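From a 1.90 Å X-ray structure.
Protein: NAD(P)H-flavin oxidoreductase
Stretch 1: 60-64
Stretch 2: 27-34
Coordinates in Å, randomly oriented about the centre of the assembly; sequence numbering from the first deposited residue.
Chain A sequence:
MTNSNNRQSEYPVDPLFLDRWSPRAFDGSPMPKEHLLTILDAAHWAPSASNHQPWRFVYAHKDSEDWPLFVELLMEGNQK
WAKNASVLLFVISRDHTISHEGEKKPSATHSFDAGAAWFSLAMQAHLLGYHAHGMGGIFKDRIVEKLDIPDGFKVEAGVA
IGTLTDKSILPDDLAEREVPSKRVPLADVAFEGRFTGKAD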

# COMPACT_ATOMS: atom_id res chain seq x y z
N ALA A 60 14.41 -8.88 -11.91
CA ALA A 60 15.55 -9.72 -12.26
C ALA A 60 15.93 -10.61 -11.06
O ALA A 60 15.95 -10.14 -9.92
CB ALA A 60 16.72 -8.86 -12.67
N HIS A 61 16.18 -11.88 -11.34
CA HIS A 61 16.76 -12.80 -10.34
C HIS A 61 18.27 -12.63 -10.27
O HIS A 61 18.92 -12.23 -11.23
CB HIS A 61 16.45 -14.25 -10.69
CG HIS A 61 15.03 -14.65 -10.43
ND1 HIS A 61 14.63 -15.23 -9.24
CD2 HIS A 61 13.92 -14.58 -11.21
CE1 HIS A 61 13.33 -15.48 -9.29
NE2 HIS A 61 12.88 -15.10 -10.48
N LYS A 62 18.82 -13.01 -9.13
CA LYS A 62 20.26 -13.02 -8.92
C LYS A 62 21.06 -13.73 -10.03
O LYS A 62 22.17 -13.29 -10.34
CB LYS A 62 20.59 -13.67 -7.57
CG LYS A 62 21.71 -12.98 -6.86
CD LYS A 62 22.74 -13.95 -6.39
CE LYS A 62 23.78 -13.23 -5.55
NZ LYS A 62 23.14 -12.07 -4.88
N ASP A 63 20.49 -14.78 -10.64
CA ASP A 63 21.12 -15.50 -11.80
C ASP A 63 20.91 -14.90 -13.20
O ASP A 63 21.33 -15.48 -14.20
CB ASP A 63 20.68 -16.97 -11.84
CG ASP A 63 19.23 -17.17 -12.35
OD1 ASP A 63 18.43 -16.23 -12.37
OD2 ASP A 63 18.88 -18.32 -12.71
N SER A 64 20.28 -13.74 -13.27
CA SER A 64 19.96 -13.11 -14.54
C SER A 64 21.19 -12.52 -15.22
O SER A 64 22.04 -11.94 -14.56
CB SER A 64 18.98 -11.96 -14.31
OG SER A 64 18.74 -11.26 -15.54
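Stretch 2 (27-34) DGSPMPKE

How does stretch 2 begin its course beside stretch 1? It enters as loop, with Asp27 pointing its CA-to-CB bond away and making no contact. Asp27 instead braces its own chain: its OD1 accepts hydrogen bonds from Ser29 OG at 2.6 Å and from Ser29 N at 3.0 Å, so that Asp27 and Ser29 are linked across Gly28. Gly28 has a positive phi of 75°, a value that by itself favours glycine, and its carbonyl meets stretch 1 first: Gly28 O lies 3.2 Å from Lys62 CD. This is a packing contact with the aliphatic part of the lysine, whose NZ is hydrogen-bonded elsewhere in the structure.

Where do the two backbones come nearest? After Ser29, whose CA-to-CB bond points away, the chain runs on in extended form through Pro30 and Met31. The closest CA pair is Lys62 CA and Pro30 CA, 6.4 Å apart, yet Pro30 points sideways and its side chain stays clear of stretch 1. On the other side of the interface, strand residues Ala60 and His61 give way to a type I turn from His61 to Ser64, closed by Ser64 N to His61 O at 2.9 Å. No direct hydrogen bond joins the two stretches.

What does Met31, a selenomethionine here, offer the histidine? Mainly its backbone, since its side chain begins sideways and its end leads away. Met31 O sits 3.4 Å from His61 CE1; it is also 3.5 Å from His61 ND1, but the angle is too poor for a hydrogen bond. Water 1 makes the polar link instead, lying 2.9 Å from Met31 N, whose proton it accepts, and 2.8 Å from His61 ND1. The CA-to-CB bond of Pro32, at the N-cap position, points away, while Pro32 O approaches the edge of the imidazole, 4.1 Å from His61 CE1.

How does Lys33 complete the contact as the helix starts? Its CA-to-CB bond points sideways, but the end of the side chain comes nearer. Lys33 CE lies over one face of the His61 ring, 3.6 Å from His61 CD2 and 16° off the ring normal, a CH-pi contact. Lys33 NZ is 4.5 Å from Asp63 OD1, beyond a salt bridge, and water 3 spans the gap: it accepts from Lys33 NZ at 3.1 Å and donates to Asp63 OD1 at 2.6 Å. Water 2 donates to Lys33 O at 2.7 Å and reaches His61 NE2 at 2.8 Å, so both ring nitrogens are bridged to stretch 2 by water.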

# COMPACT_ATOMS: atom_id res chain seq x y z
N ASP A 27 21.25 -13.45 2.03
CA ASP A 27 22.17 -14.56 1.86
C ASP A 27 22.61 -14.83 0.42
O ASP A 27 23.45 -15.70 0.19
CB ASP A 27 21.62 -15.84 2.52
CG ASP A 27 20.49 -16.52 1.74
OD1 ASP A 27 20.00 -16.00 0.71
OD2 ASP A 27 20.09 -17.62 2.19
N GLY A 28 22.05 -14.11 -0.55
CA GLY A 28 22.49 -14.21 -1.94
C GLY A 28 22.05 -15.47 -2.65
O GLY A 28 22.50 -15.74 -3.76
N SER A 29 21.16 -16.23 -2.03
CA SER A 29 20.70 -17.51 -2.57
C SER A 29 19.72 -17.28 -3.70
O SER A 29 19.11 -16.22 -3.76
CB SER A 29 20.04 -18.34 -1.48
OG SER A 29 18.92 -17.67 -0.95
N PRO A 30 19.56 -18.26 -4.60
CA PRO A 30 18.50 -18.17 -5.61
C PRO A 30 17.10 -18.32 -5.01
O PRO A 30 16.90 -19.11 -4.10
CB PRO A 30 18.80 -19.34 -6.56
CG PRO A 30 19.63 -20.28 -5.79
CD PRO A 30 20.34 -19.51 -4.72
N MSE A 31 16.13 -17.54 -5.50
CA MSE A 31 14.74 -17.71 -5.11
C MSE A 31 14.03 -18.47 -6.21
O MSE A 31 14.15 -18.12 -7.37
CB MSE A 31 14.02 -16.37 -4.94
CG MSE A 31 12.54 -16.54 -4.65
SE MSE A 31 11.57 -14.82 -4.54
CE MSE A 31 12.55 -14.07 -2.99
N PRO A 32 13.26 -19.50 -5.85
CA PRO A 32 12.54 -20.23 -6.90
C PRO A 32 11.72 -19.29 -7.78
O PRO A 32 11.13 -18.32 -7.26
CB PRO A 32 11.66 -21.20 -6.10
CG PRO A 32 12.41 -21.43 -4.85
CD PRO A 32 13.03 -20.09 -4.52
N LYS A 33 11.72 -19.52 -9.09
CA LYS A 33 10.97 -18.64 -10.01
C LYS A 33 9.50 -18.50 -9.60
O LYS A 33 8.95 -17.38 -9.65
CB LYS A 33 11.09 -19.11 -11.47
CG LYS A 33 12.22 -18.41 -12.29
CD LYS A 33 13.61 -18.72 -11.76
CE LYS A 33 14.73 -17.90 -12.44
NZ LYS A 33 14.44 -17.52 -13.87
N GLU A 34 8.88 -19.61 -9.20
CA GLU A 34 7.44 -19.61 -8.82
C GLU A 34 7.16 -18.77 -7.57
O GLU A 34 6.07 -18.18 -7.43
CB GLU A 34 6.92 -21.03 -8.58
CG GLU A 34 5.37 -21.13 -8.54
CD GLU A 34 4.81 -22.39 -7.84
OE1 GLU A 34 4.97 -22.53 -6.60
OE2 GLU A 34 4.19 -23.22 -8.53
O HOH W 1 16.76 -15.54 -7.51
O HOH W 2 10.27 -15.59 -11.25
O HOH W 3 16.74 -15.50 -14.21